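Local coordinates for protein beta-glucoside kinase (Listeria monocytogenes, PDB 4HTL) that phosphorylates cellobiose with ATP to give cellobiose-6'-phosphate and may also act as a transcriptional regulator of the cellobiose-PTS operon, at residues M4-G12 with D56-P65; T219-Y230 with E256-F264. All coordinates share one frame; numbering follows the deposited sequence.

In the fold
Contact 1 pairs strand 6-11 with strand 59-64 in one five-stranded mixed sheet; contact 2 crosses helices 212-236 and 253-261 next to a second sheet of the same strand order. The two pieces follow one another in the chain and lie on opposite sides of its centre, about 37 Å apart between their centres and about 19 Å between nearest atoms, with no touch. By similarity, A8 to G12 of contact 1 belong to the ATP site, whereas contact 2 lies away from it. Contact 2 instead meets the second subunit, which does not reach the segments of contact 1. Both belong to the ROK family, in the actin-like ATPase clan.

Contact 1: M4-G12 with D56-P65; sequences MKIAAFDIG and DVTGIAVSAP
I11 packs against the far end of 56-65. Its CB and CG1 both lie by S63 O, CB at 3.6 Å; CG2, turned opposite the I11 backbone N, reaches P65 CD at 3.6 Å, the two side chains crossing at about a right angle. CD1, beyond CG1, lies 4.1 Å from A64 CB and equally near V62 CG1. Next to it, S63 OG donates to D10 OD1 at 2.9 Å, arriving from above the carboxylate plane; CG of D10 stands opposite its backbone N (chi1 178°), which turns OD1 toward the serine. On the other face, I60 CG2 meets the edge of the F9 ring 3.8 Å from CE2. In the parallel pattern, alternate residues A7, F9 and I11 donate N-H to G59, A61 and S63 O, while A7 and F9 O accept from A61 and S63 N. At the entry end, T58 N binds K5 O at 2.7 Å, and the extended K5 chain brings NZ to D56 OD2 at 3.0 Å in a salt bridge. By similarity A8 to G12 bind ATP, so strand 6-11 probably leads into that site. It is the middle strand, with 15-21 antiparallel beside it; 59-64 lies between it and parallel 101-105. L51 and M47 of helix 40-52 cover A7 and F9, while F289, V286 and L282 of helix 280-293 cover I6 and A8 opposite.

Contact 2: T219-Y230 with E256-F264; sequences TEFYTGICTGLY and ELKHHMESF
E256 OE1 is gripped by several groups: Y222 OH gives it a weak hydrogen bond of 2.9 Å across the contact, while R250 adds a salt bridge and T252 OG1 a further hydrogen bond. The planes of the phenol ring and the carboxylate stand 75° apart. L257, in the conformer described here, crosses Y222 at about a right angle, CD2 beside CD1 of the ring and also resting 3.8 Å from I225 CG2. H260, likewise one of two deposited conformers, enters as a knob into the hole formed by T219, Y222, T223 and C226. Y222 CB lies over the centre of one imidazole face, 3.8 Å from the ring centroid, and T223 OG1 comes in at the ring edge to hydrogen-bond NE2 at 2.8 Å, where either could be the donor. In this conformer the ring is thus held at both face and edge. C226 is wedged farther on: its SG touches the selenium of the selenomethionine M261 at 3.4 Å, and its CB sits over one face of the F264 ring, offset toward the rim, 4.0 Å from the centroid. CG opposite the carbonyl carbon (chi1 -65°) sets the F264 ring against C226 CB, while the F264 backbone O meets the edge of the Y230 ring, 3.5 Å from CE1. Y230 also stacks on F160 of the second subunit, and F264 packs on P164 of that chain. The short axes cross at -74°, 9.7 Å apart, and both helices set leucines, L229 and L257, on strand 240-244. Such helix packing beside a mixed sheet belongs to the actin-like ATPase fold of ROK kinases, here bordering the contact between subunits.

Contact 1: M4-G12 with D56-P65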
# COMPACT_ATOMS: atom_id res chain seq x y z
N MSE A 4 31.83 -21.03 3.85
CA MSE A 4 31.21 -19.88 3.11
C MSE A 4 31.39 -18.57 3.93
O MSE A 4 30.98 -18.49 5.10
CB MSE A 4 29.72 -20.19 2.82
CG MSE A 4 29.26 -20.04 1.34
SE MSE A 4 29.62 -21.60 0.16
CE MSE A 4 27.86 -22.47 0.09
N LYS A 5 32.02 -17.57 3.32
CA LYS A 5 32.19 -16.23 3.91
C LYS A 5 31.73 -15.24 2.84
O LYS A 5 32.22 -15.27 1.71
CB LYS A 5 33.66 -15.92 4.26
CG LYS A 5 34.22 -16.64 5.48
CD LYS A 5 35.71 -16.33 5.66
CE LYS A 5 36.26 -16.92 6.96
NZ LYS A 5 37.68 -16.56 7.26
N ILE A 6 30.80 -14.37 3.21
CA ILE A 6 30.14 -13.46 2.26
C ILE A 6 30.60 -12.03 2.47
O ILE A 6 30.51 -11.49 3.57
CB ILE A 6 28.58 -13.60 2.34
CG1 ILE A 6 28.16 -15.05 2.01
CG2 ILE A 6 27.87 -12.62 1.40
CD1 ILE A 6 26.82 -15.45 2.61
N ALA A 7 31.15 -11.43 1.42
CA ALA A 7 31.43 -9.99 1.43
C ALA A 7 30.12 -9.22 1.23
O ALA A 7 29.46 -9.37 0.20
CB ALA A 7 32.41 -9.63 0.33
N ALA A 8 29.74 -8.43 2.23
CA ALA A 8 28.50 -7.67 2.21
C ALA A 8 28.80 -6.19 2.11
O ALA A 8 29.72 -5.66 2.78
CB ALA A 8 27.64 -7.96 3.47
N PHE A 9 28.01 -5.50 1.30
CA PHE A 9 28.11 -4.09 1.13
C PHE A 9 26.76 -3.42 1.33
O PHE A 9 25.78 -3.81 0.73
CB PHE A 9 28.60 -3.72 -0.27
CG PHE A 9 29.97 -4.24 -0.59
CD1 PHE A 9 31.08 -3.58 -0.12
CD2 PHE A 9 30.15 -5.42 -1.30
CE1 PHE A 9 32.35 -4.06 -0.37
CE2 PHE A 9 31.42 -5.92 -1.55
CZ PHE A 9 32.53 -5.24 -1.08
N ASP A 10 26.77 -2.34 2.10
CA ASP A 10 25.57 -1.55 2.31
C ASP A 10 25.87 -0.11 1.96
O ASP A 10 26.59 0.59 2.70
CB ASP A 10 25.13 -1.65 3.77
CG ASP A 10 23.90 -0.81 4.07
OD1 ASP A 10 23.04 -0.51 3.17
OD2 ASP A 10 23.78 -0.47 5.23
N ILE A 11 25.31 0.31 0.83
CA ILE A 11 25.53 1.63 0.28
C ILE A 11 24.57 2.62 0.89
O ILE A 11 23.36 2.59 0.60
CB ILE A 11 25.36 1.61 -1.25
CG1 ILE A 11 26.33 0.62 -1.87
CG2 ILE A 11 25.60 3.01 -1.81
CD1 ILE A 11 26.03 0.23 -3.31
N GLY A 12 25.09 3.46 1.78
CA GLY A 12 24.31 4.47 2.51
C GLY A 12 24.36 5.84 1.87
O GLY A 12 24.94 6.02 0.78
N ASP A 56 39.41 -14.59 1.02
CA ASP A 56 38.73 -15.84 1.41
C ASP A 56 37.21 -15.76 1.27
O ASP A 56 36.51 -16.74 1.54
CB ASP A 56 39.15 -16.29 2.83
CG ASP A 56 39.07 -15.18 3.86
OD1 ASP A 56 38.78 -14.02 3.48
OD2 ASP A 56 39.31 -15.46 5.05
N VAL A 57 36.67 -14.62 0.85
CA VAL A 57 35.23 -14.53 0.58
C VAL A 57 34.82 -15.40 -0.62
O VAL A 57 35.57 -15.57 -1.59
CB VAL A 57 34.69 -13.07 0.49
CG1 VAL A 57 35.07 -12.27 1.72
CG2 VAL A 57 35.15 -12.34 -0.75
N THR A 58 33.63 -16.00 -0.51
CA THR A 58 33.12 -16.97 -1.47
C THR A 58 31.84 -16.46 -2.16
O THR A 58 31.26 -17.15 -3.00
CB THR A 58 32.82 -18.29 -0.75
OG1 THR A 58 31.86 -18.04 0.29
CG2 THR A 58 34.11 -18.93 -0.14
N GLY A 59 31.42 -15.25 -1.79
CA GLY A 59 30.19 -14.67 -2.31
C GLY A 59 30.11 -13.19 -1.96
O GLY A 59 30.82 -12.72 -1.06
N ILE A 60 29.28 -12.47 -2.70
CA ILE A 60 29.13 -11.02 -2.52
C ILE A 60 27.64 -10.67 -2.46
O ILE A 60 26.87 -11.13 -3.31
CB ILE A 60 29.81 -10.21 -3.64
CG1 ILE A 60 31.33 -10.55 -3.77
CG2 ILE A 60 29.60 -8.71 -3.42
CD1 ILE A 60 31.99 -9.99 -5.02
N ALA A 61 27.26 -9.86 -1.46
CA ALA A 61 25.87 -9.47 -1.21
C ALA A 61 25.85 -7.95 -1.09
O ALA A 61 26.65 -7.36 -0.35
CB ALA A 61 25.35 -10.10 0.08
N VAL A 62 24.97 -7.31 -1.85
CA VAL A 62 24.88 -5.85 -1.88
C VAL A 62 23.49 -5.36 -1.50
O VAL A 62 22.46 -5.89 -1.99
CB VAL A 62 25.24 -5.32 -3.30
CG1 VAL A 62 25.15 -3.79 -3.36
CG2 VAL A 62 26.61 -5.85 -3.75
N SER A 63 23.48 -4.30 -0.67
CA SER A 63 22.30 -3.50 -0.38
C SER A 63 22.54 -2.12 -1.04
O SER A 63 23.48 -1.39 -0.69
CB SER A 63 22.11 -3.38 1.14
OG SER A 63 21.36 -2.26 1.54
N ALA A 64 21.70 -1.76 -1.99
CA ALA A 64 21.91 -0.57 -2.80
C ALA A 64 20.68 0.31 -2.83
O ALA A 64 19.55 -0.19 -2.89
CB ALA A 64 22.26 -1.00 -4.24
N PRO A 65 20.88 1.65 -2.86
CA PRO A 65 19.70 2.50 -3.06
C PRO A 65 19.12 2.40 -4.45
O PRO A 65 19.76 1.92 -5.39
CB PRO A 65 20.19 3.91 -2.72
CG PRO A 65 21.66 3.86 -2.95
CD PRO A 65 22.11 2.44 -2.71

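Contact 2: T219-Y230 with E256-F264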
# COMPACT_ATOMS: atom_id res chain seq x y z
N THR A 219 4.86 18.94 16.93
CA THR A 219 3.45 18.57 16.77
C THR A 219 3.09 18.30 15.30
O THR A 219 2.45 17.28 14.98
CB THR A 219 2.50 19.58 17.42
OG1 THR A 219 2.83 19.71 18.81
CG2 THR A 219 1.02 19.16 17.30
N GLU A 220 3.54 19.19 14.43
CA GLU A 220 3.28 19.05 12.99
C GLU A 220 3.99 17.82 12.42
O GLU A 220 3.44 17.13 11.58
CB GLU A 220 3.64 20.30 12.22
CG GLU A 220 2.78 21.48 12.65
CD GLU A 220 1.36 21.43 12.12
OE1 GLU A 220 1.24 21.34 10.90
OE2 GLU A 220 0.39 21.49 12.89
N PHE A 221 5.24 17.59 12.85
CA PHE A 221 6.00 16.40 12.47
C PHE A 221 5.22 15.13 12.84
O PHE A 221 5.02 14.23 12.02
CB PHE A 221 7.38 16.49 13.16
CG PHE A 221 8.28 15.28 12.96
CD1 PHE A 221 8.84 14.98 11.72
CD2 PHE A 221 8.67 14.54 14.04
CE1 PHE A 221 9.70 13.92 11.56
CE2 PHE A 221 9.55 13.48 13.90
CZ PHE A 221 10.07 13.17 12.66
N TYR A 222 4.75 15.05 14.08
CA TYR A 222 4.04 13.86 14.50
C TYR A 222 2.72 13.69 13.76
O TYR A 222 2.33 12.57 13.39
CB TYR A 222 3.81 13.87 16.01
CG TYR A 222 5.06 13.55 16.83
CD1 TYR A 222 5.96 12.58 16.41
CD2 TYR A 222 5.25 14.06 18.08
CE1 TYR A 222 7.08 12.25 17.15
CE2 TYR A 222 6.37 13.70 18.85
CZ TYR A 222 7.27 12.82 18.37
OH TYR A 222 8.35 12.51 19.17
N THR A 223 2.07 14.79 13.44
CA THR A 223 0.83 14.71 12.64
C THR A 223 1.11 14.14 11.24
O THR A 223 0.38 13.31 10.77
CB THR A 223 0.12 16.09 12.53
OG1 THR A 223 -0.34 16.48 13.84
CG2 THR A 223 -1.08 16.06 11.50
N GLY A 224 2.21 14.54 10.62
CA GLY A 224 2.57 14.01 9.36
C GLY A 224 2.86 12.53 9.45
O GLY A 224 2.45 11.76 8.60
N ILE A 225 3.60 12.11 10.49
CA ILE A 225 3.87 10.68 10.66
C ILE A 225 2.54 9.88 10.85
O ILE A 225 2.34 8.83 10.21
CB ILE A 225 4.81 10.38 11.82
CG1 ILE A 225 6.18 11.01 11.54
CG2 ILE A 225 4.98 8.85 12.01
CD1 ILE A 225 7.12 11.04 12.73
N CYS A 226 1.65 10.42 11.68
CA CYS A 226 0.35 9.80 11.90
C CYS A 226 -0.47 9.69 10.59
O CYS A 226 -1.19 8.72 10.42
CB CYS A 226 -0.45 10.55 12.95
SG CYS A 226 0.19 10.31 14.62
N THR A 227 -0.36 10.70 9.71
CA THR A 227 -1.05 10.71 8.43
C THR A 227 -0.54 9.51 7.61
O THR A 227 -1.34 8.76 7.06
CB THR A 227 -0.85 12.05 7.71
OG1 THR A 227 -1.34 13.10 8.56
CG2 THR A 227 -1.53 12.09 6.34
N GLY A 228 0.78 9.36 7.52
CA GLY A 228 1.34 8.25 6.80
C GLY A 228 1.02 6.91 7.44
O GLY A 228 0.70 5.96 6.72
N LEU A 229 1.09 6.82 8.76
CA LEU A 229 0.79 5.54 9.45
C LEU A 229 -0.67 5.12 9.20
O LEU A 229 -0.93 3.97 8.90
CB LEU A 229 1.03 5.63 10.93
CG LEU A 229 2.48 5.61 11.47
CD1 LEU A 229 2.41 5.85 13.00
CD2 LEU A 229 3.23 4.32 11.08
N TYR A 230 -1.59 6.06 9.26
CA TYR A 230 -3.03 5.78 9.04
C TYR A 230 -3.23 5.26 7.63
O TYR A 230 -3.82 4.21 7.42
CB TYR A 230 -3.79 7.06 9.26
CG TYR A 230 -5.30 7.00 9.26
CD1 TYR A 230 -6.02 6.89 10.44
CD2 TYR A 230 -6.02 7.08 8.09
CE1 TYR A 230 -7.40 6.92 10.45
CE2 TYR A 230 -7.40 7.09 8.09
CZ TYR A 230 -8.08 7.03 9.29
OH TYR A 230 -9.44 7.05 9.28
N GLU A 256 5.53 8.65 22.18
CA GLU A 256 5.02 9.97 21.71
C GLU A 256 4.09 9.82 20.49
O GLU A 256 3.07 10.45 20.40
CB GLU A 256 6.16 10.90 21.43
CG GLU A 256 6.88 11.36 22.70
CD GLU A 256 7.95 12.38 22.37
OE1 GLU A 256 9.03 12.03 21.99
OE2 GLU A 256 7.72 13.55 22.51
N LEU A 257 4.45 8.92 19.58
CA LEU A 257 3.62 8.62 18.42
C LEU A 257 2.35 7.93 18.82
O LEU A 257 1.30 8.26 18.32
CB LEU A 257 4.35 7.75 17.41
CG LEU A 257 5.33 8.43 16.49
CD1 LEU A 257 5.97 7.38 15.58
CD2 LEU A 257 4.68 9.61 15.75
N LYS A 258 2.42 6.98 19.75
CA LYS A 258 1.20 6.33 20.22
C LYS A 258 0.24 7.35 20.82
O LYS A 258 -0.98 7.23 20.67
CB LYS A 258 1.52 5.24 21.26
CG LYS A 258 2.12 3.95 20.69
CD LYS A 258 2.43 3.03 21.85
CE LYS A 258 3.02 1.73 21.39
NZ LYS A 258 3.41 0.94 22.58
N HIS A 259 0.78 8.30 21.59
CA HIS A 259 -0.04 9.36 22.19
C HIS A 259 -0.76 10.15 21.09
O HIS A 259 -2.00 10.29 21.06
CB HIS A 259 0.86 10.24 23.05
CG HIS A 259 0.15 11.35 23.76
ND1 HIS A 259 -0.55 11.15 24.93
CD2 HIS A 259 0.11 12.70 23.50
CE1 HIS A 259 -1.00 12.35 25.35
NE2 HIS A 259 -0.59 13.29 24.49
N HIS A 260 0.01 10.62 20.13
CA HIS A 260 -0.56 11.38 19.01
C HIS A 260 -1.58 10.59 18.22
O HIS A 260 -2.60 11.12 17.75
CB HIS A 260 0.58 11.85 18.11
CG HIS A 260 0.36 13.18 17.51
ND1 HIS A 260 0.60 14.35 18.20
CD2 HIS A 260 -0.05 13.54 16.24
CE1 HIS A 260 0.33 15.39 17.39
NE2 HIS A 260 -0.07 14.90 16.19
N MSE A 261 -1.31 9.29 18.05
CA MSE A 261 -2.20 8.37 17.35
C MSE A 261 -3.53 8.13 18.04
O MSE A 261 -4.46 7.64 17.41
CB MSE A 261 -1.52 7.01 17.09
CG MSE A 261 -0.56 6.99 15.94
SE MSE A 261 -1.30 7.33 14.19
CE MSE A 261 -2.40 5.75 13.84
N GLU A 262 -3.70 8.60 19.25
CA GLU A 262 -5.01 8.49 19.92
C GLU A 262 -6.10 9.26 19.17
O GLU A 262 -7.29 8.91 19.26
CB GLU A 262 -4.90 8.94 21.39
CG GLU A 262 -4.02 7.97 22.19
CD GLU A 262 -4.00 8.22 23.68
OE1 GLU A 262 -4.68 9.12 24.14
OE2 GLU A 262 -3.25 7.51 24.40
N SER A 263 -5.69 10.25 18.36
CA SER A 263 -6.63 11.04 17.56
C SER A 263 -6.95 10.37 16.21
O SER A 263 -7.81 10.86 15.47
CB SER A 263 -6.11 12.42 17.32
OG SER A 263 -5.92 13.16 18.50
N PHE A 264 -6.28 9.24 15.92
CA PHE A 264 -6.31 8.61 14.59
C PHE A 264 -6.77 7.18 14.65
O PHE A 264 -7.71 6.79 13.90
CB PHE A 264 -4.94 8.74 13.89
CG PHE A 264 -4.59 10.17 13.58
CD1 PHE A 264 -4.98 10.73 12.39
CD2 PHE A 264 -3.86 10.95 14.47
CE1 PHE A 264 -4.68 12.05 12.09
CE2 PHE A 264 -3.57 12.26 14.18
CZ PHE A 264 -3.98 12.81 12.99